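Local atomic coordinates of beta 1-3 glucanase (Clostridium beijerinckii NCIMB 8052, PDB entry 5H4E), a protein that probably hydrolyses the beta-1,3-linked backbone of glucans, as expected of a glycoside hydrolase family 64 beta-1,3-glucanase domain. Residues A[271-276]-A[298-303]; A[235-240]-A[311-316]; A[155-160]-A[203-208]. All blocks are in the same frame, centred on the assembly; numbering follows the deposited sequence.

Contact 1 (A[271-276]-A[298-303]); sequences LYIHGK and AIKAQV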
# COMPACT_ATOMS: atom_id res chain seq x y z
N LEU A 271 -2.02 27.71 5.00
CA LEU A 271 -1.87 26.34 4.54
C LEU A 271 -3.21 25.62 4.68
O LEU A 271 -3.74 25.49 5.78
CB LEU A 271 -0.76 25.64 5.32
CG LEU A 271 0.61 26.30 5.28
CD1 LEU A 271 1.52 25.75 6.35
CD2 LEU A 271 1.27 26.12 3.91
N TYR A 272 -3.75 25.15 3.56
CA TYR A 272 -5.14 24.70 3.51
C TYR A 272 -5.37 23.21 3.29
O TYR A 272 -4.75 22.60 2.41
CB TYR A 272 -5.89 25.44 2.41
CG TYR A 272 -6.26 26.86 2.77
CD1 TYR A 272 -7.57 27.18 3.09
CD2 TYR A 272 -5.31 27.86 2.78
CE1 TYR A 272 -7.92 28.46 3.42
CE2 TYR A 272 -5.66 29.15 3.12
CZ TYR A 272 -6.96 29.44 3.44
OH TYR A 272 -7.31 30.72 3.78
N ILE A 273 -6.29 22.64 4.06
CA ILE A 273 -7.08 21.51 3.59
C ILE A 273 -8.39 22.12 3.09
O ILE A 273 -9.15 22.69 3.86
CB ILE A 273 -7.35 20.45 4.66
CG1 ILE A 273 -6.06 19.97 5.32
CG2 ILE A 273 -8.10 19.27 4.07
CD1 ILE A 273 -6.29 18.88 6.33
N HIS A 274 -8.63 22.02 1.79
CA HIS A 274 -9.83 22.60 1.20
C HIS A 274 -11.05 21.70 1.33
O HIS A 274 -11.26 20.78 0.54
CB HIS A 274 -9.58 22.93 -0.27
CG HIS A 274 -8.50 23.95 -0.45
ND1 HIS A 274 -8.73 25.31 -0.36
CD2 HIS A 274 -7.17 23.82 -0.68
CE1 HIS A 274 -7.60 25.96 -0.54
NE2 HIS A 274 -6.64 25.08 -0.74
N GLY A 275 -11.86 21.96 2.35
CA GLY A 275 -13.09 21.21 2.54
C GLY A 275 -13.07 20.28 3.74
O GLY A 275 -12.06 20.15 4.45
N LYS A 276 -14.22 19.64 3.96
CA LYS A 276 -14.39 18.67 5.02
C LYS A 276 -14.44 17.27 4.40
O LYS A 276 -15.21 17.03 3.47
CB LYS A 276 -15.67 18.96 5.80
CG LYS A 276 -16.01 17.91 6.82
CD LYS A 276 -17.15 18.35 7.73
CE LYS A 276 -18.46 18.42 6.98
NZ LYS A 276 -19.55 18.86 7.90
N ALA A 298 2.18 17.35 3.87
CA ALA A 298 2.52 16.78 5.17
C ALA A 298 1.40 16.96 6.20
O ALA A 298 1.14 16.06 7.00
CB ALA A 298 3.78 17.39 5.69
N ILE A 299 0.76 18.12 6.18
CA ILE A 299 -0.39 18.38 7.05
C ILE A 299 -1.55 17.44 6.72
O ILE A 299 -2.16 16.85 7.62
CB ILE A 299 -0.90 19.83 6.92
CG1 ILE A 299 0.05 20.79 7.64
CG2 ILE A 299 -2.33 19.95 7.46
CD1 ILE A 299 -0.12 22.23 7.21
N LYS A 300 -1.84 17.27 5.43
CA LYS A 300 -2.91 16.37 5.01
C LYS A 300 -2.63 14.92 5.43
O LYS A 300 -3.54 14.19 5.82
CB LYS A 300 -3.11 16.45 3.48
CG LYS A 300 -3.74 17.77 3.04
CD LYS A 300 -3.79 17.92 1.52
CE LYS A 300 -4.18 19.35 1.16
NZ LYS A 300 -4.51 19.50 -0.29
N ALA A 301 -1.36 14.53 5.38
CA ALA A 301 -0.95 13.18 5.77
C ALA A 301 -1.22 12.96 7.27
O ALA A 301 -1.76 11.93 7.68
CB ALA A 301 0.52 12.95 5.45
N GLN A 302 -0.83 13.94 8.07
CA GLN A 302 -1.01 13.84 9.51
C GLN A 302 -2.49 13.82 9.88
O GLN A 302 -2.90 13.03 10.73
CB GLN A 302 -0.31 14.99 10.20
CG GLN A 302 1.18 14.94 10.06
CD GLN A 302 1.83 14.16 11.18
OE1 GLN A 302 1.14 13.71 12.10
NE2 GLN A 302 3.15 14.04 11.14
N VAL A 303 -3.28 14.67 9.24
CA VAL A 303 -4.70 14.77 9.57
C VAL A 303 -5.43 13.49 9.13
O VAL A 303 -6.22 12.92 9.89
CB VAL A 303 -5.33 16.02 8.91
CG1 VAL A 303 -6.84 15.99 9.00
CG2 VAL A 303 -4.77 17.30 9.58
O HOH W 1 -4.15 22.17 -0.19
O HOH W 2 -7.28 20.14 0.11

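Contact 2 (A[235-240]-A[311-316]); sequences SYYATH and VMLDPA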
# COMPACT_ATOMS: atom_id res chain seq x y z
N SER A 235 -16.23 20.82 13.96
CA SER A 235 -16.97 21.73 14.83
C SER A 235 -16.10 22.19 15.99
O SER A 235 -16.04 23.38 16.32
CB SER A 235 -18.24 21.04 15.34
OG SER A 235 -18.97 21.85 16.25
N TYR A 236 -15.39 21.24 16.59
CA TYR A 236 -14.49 21.51 17.70
C TYR A 236 -13.40 22.51 17.31
O TYR A 236 -13.19 23.50 18.00
CB TYR A 236 -13.87 20.20 18.21
CG TYR A 236 -13.02 20.39 19.44
CD1 TYR A 236 -13.61 20.51 20.70
CD2 TYR A 236 -11.63 20.48 19.35
CE1 TYR A 236 -12.84 20.69 21.84
CE2 TYR A 236 -10.85 20.67 20.49
CZ TYR A 236 -11.46 20.77 21.73
OH TYR A 236 -10.68 20.96 22.86
N TYR A 237 -12.72 22.25 16.18
CA TYR A 237 -11.56 23.04 15.78
C TYR A 237 -11.95 24.35 15.08
O TYR A 237 -11.09 25.10 14.64
CB TYR A 237 -10.61 22.20 14.90
CG TYR A 237 -9.76 21.23 15.71
CD1 TYR A 237 -9.01 21.69 16.79
CD2 TYR A 237 -9.75 19.87 15.44
CE1 TYR A 237 -8.25 20.82 17.56
CE2 TYR A 237 -8.99 18.99 16.20
CZ TYR A 237 -8.24 19.47 17.26
OH TYR A 237 -7.48 18.63 18.04
N ALA A 238 -13.25 24.63 15.01
CA ALA A 238 -13.69 25.96 14.60
C ALA A 238 -13.30 26.99 15.67
O ALA A 238 -13.02 28.15 15.35
CB ALA A 238 -15.18 25.99 14.36
N THR A 239 -13.27 26.56 16.93
CA THR A 239 -12.96 27.48 18.01
C THR A 239 -11.80 27.03 18.91
O THR A 239 -11.49 27.69 19.89
CB THR A 239 -14.20 27.71 18.88
OG1 THR A 239 -14.69 26.44 19.35
CG2 THR A 239 -15.29 28.38 18.08
N HIS A 240 -11.18 25.90 18.58
CA HIS A 240 -9.97 25.47 19.27
C HIS A 240 -8.84 25.31 18.26
O HIS A 240 -9.10 25.14 17.07
CB HIS A 240 -10.20 24.17 20.04
CG HIS A 240 -11.28 24.25 21.06
ND1 HIS A 240 -12.62 24.13 20.74
CD2 HIS A 240 -11.24 24.48 22.40
CE1 HIS A 240 -13.35 24.27 21.84
NE2 HIS A 240 -12.53 24.48 22.86
N VAL A 311 -7.45 10.06 16.73
CA VAL A 311 -6.71 10.88 17.68
C VAL A 311 -6.68 12.35 17.25
O VAL A 311 -5.82 13.12 17.70
CB VAL A 311 -5.25 10.39 17.87
CG1 VAL A 311 -5.20 9.14 18.75
CG2 VAL A 311 -4.55 10.15 16.52
N MET A 312 -7.63 12.75 16.39
CA MET A 312 -7.70 14.12 15.90
C MET A 312 -7.82 15.13 17.05
O MET A 312 -7.37 16.27 16.93
CB MET A 312 -8.86 14.28 14.91
CG MET A 312 -8.46 14.01 13.45
SD MET A 312 -7.18 15.15 12.86
CE MET A 312 -8.11 16.67 12.60
N LEU A 313 -8.40 14.71 18.16
CA LEU A 313 -8.54 15.61 19.32
C LEU A 313 -7.38 15.51 20.31
O LEU A 313 -7.42 16.13 21.37
CB LEU A 313 -9.86 15.32 20.04
CG LEU A 313 -11.09 15.52 19.15
CD1 LEU A 313 -12.36 15.05 19.83
CD2 LEU A 313 -11.22 16.97 18.72
N ASP A 314 -6.34 14.75 19.97
CA ASP A 314 -5.19 14.60 20.87
C ASP A 314 -3.87 14.68 20.10
O ASP A 314 -3.12 13.70 20.04
CB ASP A 314 -5.28 13.26 21.62
CG ASP A 314 -4.25 13.14 22.76
OD1 ASP A 314 -3.66 14.16 23.17
OD2 ASP A 314 -4.06 12.02 23.25
N PRO A 315 -3.59 15.85 19.49
CA PRO A 315 -2.36 16.00 18.69
C PRO A 315 -1.05 15.73 19.45
O PRO A 315 -0.09 15.28 18.82
CB PRO A 315 -2.42 17.46 18.24
CG PRO A 315 -3.31 18.14 19.24
CD PRO A 315 -4.35 17.10 19.57
N ALA A 316 -1.00 15.97 20.75
CA ALA A 316 0.22 15.70 21.51
C ALA A 316 0.65 14.23 21.40
O ALA A 316 1.82 13.91 21.56
CB ALA A 316 0.05 16.09 22.97

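Contact 3 (A[155-160]-A[203-208]); sequences VDQFCY and SDRIYA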
# COMPACT_ATOMS: atom_id res chain seq x y z
N VAL A 155 -2.81 -1.93 2.30
CA VAL A 155 -3.65 -0.78 2.01
C VAL A 155 -4.91 -1.19 1.24
O VAL A 155 -5.98 -0.63 1.45
CB VAL A 155 -2.85 0.29 1.23
CG1 VAL A 155 -3.77 1.38 0.69
CG2 VAL A 155 -1.80 0.89 2.16
N ASP A 156 -4.78 -2.20 0.38
CA ASP A 156 -5.92 -2.68 -0.41
C ASP A 156 -6.52 -3.98 0.12
O ASP A 156 -7.73 -4.21 0.00
CB ASP A 156 -5.51 -2.88 -1.88
CG ASP A 156 -5.43 -1.59 -2.66
OD1 ASP A 156 -5.80 -0.54 -2.12
OD2 ASP A 156 -5.02 -1.62 -3.84
N GLN A 157 -5.68 -4.84 0.69
CA GLN A 157 -6.11 -6.19 1.02
C GLN A 157 -5.17 -6.93 1.98
O GLN A 157 -4.02 -6.52 2.18
CB GLN A 157 -6.23 -7.03 -0.27
CG GLN A 157 -4.89 -7.13 -0.95
CD GLN A 157 -4.80 -8.27 -1.96
OE1 GLN A 157 -5.73 -8.51 -2.73
NE2 GLN A 157 -3.67 -8.97 -1.96
N PHE A 158 -5.69 -8.00 2.57
CA PHE A 158 -4.87 -9.10 3.07
C PHE A 158 -5.26 -10.39 2.36
O PHE A 158 -6.41 -10.85 2.49
CB PHE A 158 -5.03 -9.30 4.57
CG PHE A 158 -4.33 -10.54 5.07
CD1 PHE A 158 -3.00 -10.49 5.44
CD2 PHE A 158 -4.99 -11.75 5.14
CE1 PHE A 158 -2.34 -11.63 5.87
CE2 PHE A 158 -4.35 -12.89 5.58
CZ PHE A 158 -3.02 -12.84 5.93
N CYS A 159 -4.31 -10.99 1.65
CA CYS A 159 -4.55 -12.27 0.98
C CYS A 159 -3.74 -13.40 1.62
O CYS A 159 -4.32 -14.39 2.06
CB CYS A 159 -4.23 -12.17 -0.51
SG CYS A 159 -4.48 -13.73 -1.38
N TYR A 160 -2.42 -13.27 1.67
CA TYR A 160 -1.59 -14.26 2.34
C TYR A 160 -0.49 -13.58 3.14
O TYR A 160 -0.10 -12.46 2.80
CB TYR A 160 -1.01 -15.29 1.34
CG TYR A 160 -0.07 -14.76 0.26
CD1 TYR A 160 1.24 -14.40 0.57
CD2 TYR A 160 -0.49 -14.66 -1.07
CE1 TYR A 160 2.11 -13.94 -0.41
CE2 TYR A 160 0.38 -14.21 -2.07
CZ TYR A 160 1.68 -13.84 -1.73
OH TYR A 160 2.56 -13.39 -2.69
N SER A 203 -13.38 -15.43 1.25
CA SER A 203 -12.60 -16.65 1.37
C SER A 203 -11.20 -16.47 0.78
O SER A 203 -10.24 -17.10 1.24
CB SER A 203 -13.33 -17.82 0.69
OG SER A 203 -13.45 -17.60 -0.70
N ASP A 204 -11.06 -15.60 -0.22
CA ASP A 204 -9.78 -15.42 -0.90
C ASP A 204 -8.91 -14.30 -0.31
O ASP A 204 -7.68 -14.41 -0.32
CB ASP A 204 -9.99 -15.17 -2.41
CG ASP A 204 -10.82 -13.93 -2.69
OD1 ASP A 204 -11.64 -13.53 -1.83
OD2 ASP A 204 -10.65 -13.35 -3.78
N ARG A 205 -9.54 -13.24 0.19
CA ARG A 205 -8.80 -12.13 0.80
C ARG A 205 -9.70 -11.32 1.72
O ARG A 205 -10.93 -11.43 1.67
CB ARG A 205 -8.20 -11.22 -0.28
CG ARG A 205 -9.21 -10.29 -0.98
CD ARG A 205 -8.78 -9.91 -2.39
NE ARG A 205 -8.77 -11.10 -3.24
CZ ARG A 205 -7.70 -11.61 -3.82
NH1 ARG A 205 -7.82 -12.73 -4.54
NH2 ARG A 205 -6.51 -11.01 -3.72
N ILE A 206 -9.10 -10.50 2.57
CA ILE A 206 -9.87 -9.50 3.31
C ILE A 206 -9.67 -8.14 2.67
O ILE A 206 -8.54 -7.66 2.53
CB ILE A 206 -9.45 -9.42 4.79
CG1 ILE A 206 -9.54 -10.80 5.45
CG2 ILE A 206 -10.33 -8.40 5.54
CD1 ILE A 206 -8.86 -10.87 6.82
N TYR A 207 -10.77 -7.51 2.27
CA TYR A 207 -10.69 -6.20 1.63
C TYR A 207 -10.47 -5.11 2.64
O TYR A 207 -11.07 -5.12 3.71
CB TYR A 207 -11.97 -5.92 0.82
CG TYR A 207 -12.07 -6.86 -0.36
CD1 TYR A 207 -11.37 -6.61 -1.52
CD2 TYR A 207 -12.84 -8.03 -0.29
CE1 TYR A 207 -11.42 -7.47 -2.60
CE2 TYR A 207 -12.89 -8.91 -1.36
CZ TYR A 207 -12.19 -8.61 -2.51
OH TYR A 207 -12.24 -9.47 -3.59
N ALA A 208 -9.59 -4.18 2.32
CA ALA A 208 -9.56 -2.94 3.06
C ALA A 208 -10.93 -2.27 2.94
O ALA A 208 -11.70 -2.55 2.00
CB ALA A 208 -8.44 -2.04 2.54

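Contact 1 (A[271-276]-A[298-303])
Ile273 and Leu271, on the edge strand of a four-stranded antiparallel sheet, pack against Ile299, Lys300 and Val303 in residues 298-303 of helix 294-309, whose axis makes 42° with that of strand 271-273. This is the packing of a helix on an antiparallel sheet, and its two sides differ in character. The tight side is aliphatic. Ile273 and Val303 reach toward each other tip to tip, and Ile273 CD1 settles 3.9 Å from Val303 CG2, with CB and CG1 of the same valine hardly farther away. Next to it Leu271 crosses Ile299 at about a right angle; Ile299 CD1 lies 4.0 Å from Leu271 CB and equally close to Leu271 CD1. Tyr251 and Phe262, from the inner strands of the sheet, pack on Ile299 and carry this buried layer farther across the sheet. The other side is polar and bridged by water, toward the exposed His274. Lys300 slides past Ile273 in the opposite direction, its CG 3.9 Å from Ile273 CG1. With CG anti to the carbonyl carbon (chi1 -71°) and the chain extended beyond it, the lysine lays its methylene groups beside the strand, and CE comes to 3.5 Å from Tyr272 O. The ammonium group meets the backbone of Tyr272 and His274 through water. It bonds directly to the carbonyl oxygens of Asp290 and Gly291, and weakly to that of Ile288, so that this amine ties the chain leading up to the helix and, through water, the sheet edge to the helix. Two waters complete the link: one accepts from His274 N and from Lys300 NZ, while the other takes a bond from Lys300 NZ and donates to Tyr272 O at 2.7 Å.

Contact 2 (A[235-240]-A[311-316])
Tyr237 OH donates a hydrogen bond to Met312 O at 2.6 Å, a polar link between the chain at helix 227-236 and the loop after helix 294-309; Tyr229 OH of that helix adds another, to Met312 N. The Tyr237 bond falls in the carbonyl plane on a lone pair, with a C=O...donor angle of 141°, and the oxygen lies at the edge of the tyrosine ring. The accepting carbonyl belongs to a type I beta turn from Val311 to Asp314.

The apolar contacts gather on Leu313. Its CD2 methyl touches both tyrosines, 3.6 Å from Tyr236 CD2 and 3.9 Å from Tyr237 CE2. Met312 CE adds a wider contact to Tyr237 CE2, 4.4 Å, and Leu242 of strand 242-246 packs on Tyr237, Met312 and Pro315 together.

The His240 ring lies over one face of the Tyr236 ring, ND1 3.5 Å above the centre, and the same ND1 donates to the backbone oxygen Tyr236 O at 2.9 Å. Thr239 N reaches that oxygen from the opposite face of the carbonyl plane. The whole is a tyrosine next to helix 227-236 docked by its hydroxyl onto a type I beta turn.

Contact 3 (A[155-160]-A[203-208])
Gln157 and Arg205 cross obliquely, amide and guanidinium planes 36° apart, and join where Arg205 NH2 donates to Gln157 OE1 at 2.8 Å. The acceptor lies close to the guanidinium plane, while the donor is tilted 26° from the plane of the amide. Both side chains start from the crowded position, CG between the backbone N and the carbonyl carbon; for Arg205 a further bend at chi3 (65°) sets the direction of NE. The other edge of the guanidinium grips Asp204 side-on: NE and NH1 both meet the single oxygen OD2, each at 3.0 Å, from the same face of the carboxylate. NH1 also bonds to Ile134 O, and Gln157 NE2 to Phe136 O and Glu137 OE1, so this polar cluster is tied to strand 136-144 and the chain before it. Arg205 CG rests against one face of the Tyr207 ring, off toward its rim.

Phe158 and Ile206 point to the face away from Gln157 and Tyr207. Their side chains meet loosely, Phe158 CD2 4.3 Å from Ile206 CD1, and helix 182-192 packs on both through Leu185, Met186 and Tyr189. Their backbones are paired in both directions, Ile206 N to Phe158 O at 2.7 Å and Phe158 N to Ile206 O at 2.9 Å. Beyond, Ala208 N bonds to Asp156 O from above the carbonyl plane. The arrangement is a short two-stranded antiparallel ribbon, in which Phe158 and Ile206 form the hydrogen-bonded pair and Gln157 and Tyr207 the non-hydrogen-bonded one.

Contact 3 comes first along the chain and closes before the other two open; contact 1 is then nested inside the loop closed by contact 2. Contacts 1 and 2 are neighbours, their centres 13 Å apart: contact 1 uses helix 294-309 and contact 2 the loop that follows it, and Val303 O touches Met312 SD. Strand 271-273 belongs to contact 1, while Leu242 of strand 242-246, the other outermost strand of the four-stranded sheet, packs on contact 2. Contact 3 stands apart, its centre 28 Å from that of contact 1 and 33 Å from that of contact 2. Contacts 1 and 2 thus belong to the part round the four-stranded sheet, and contact 3 to a two-stranded ribbon beside the large sheet.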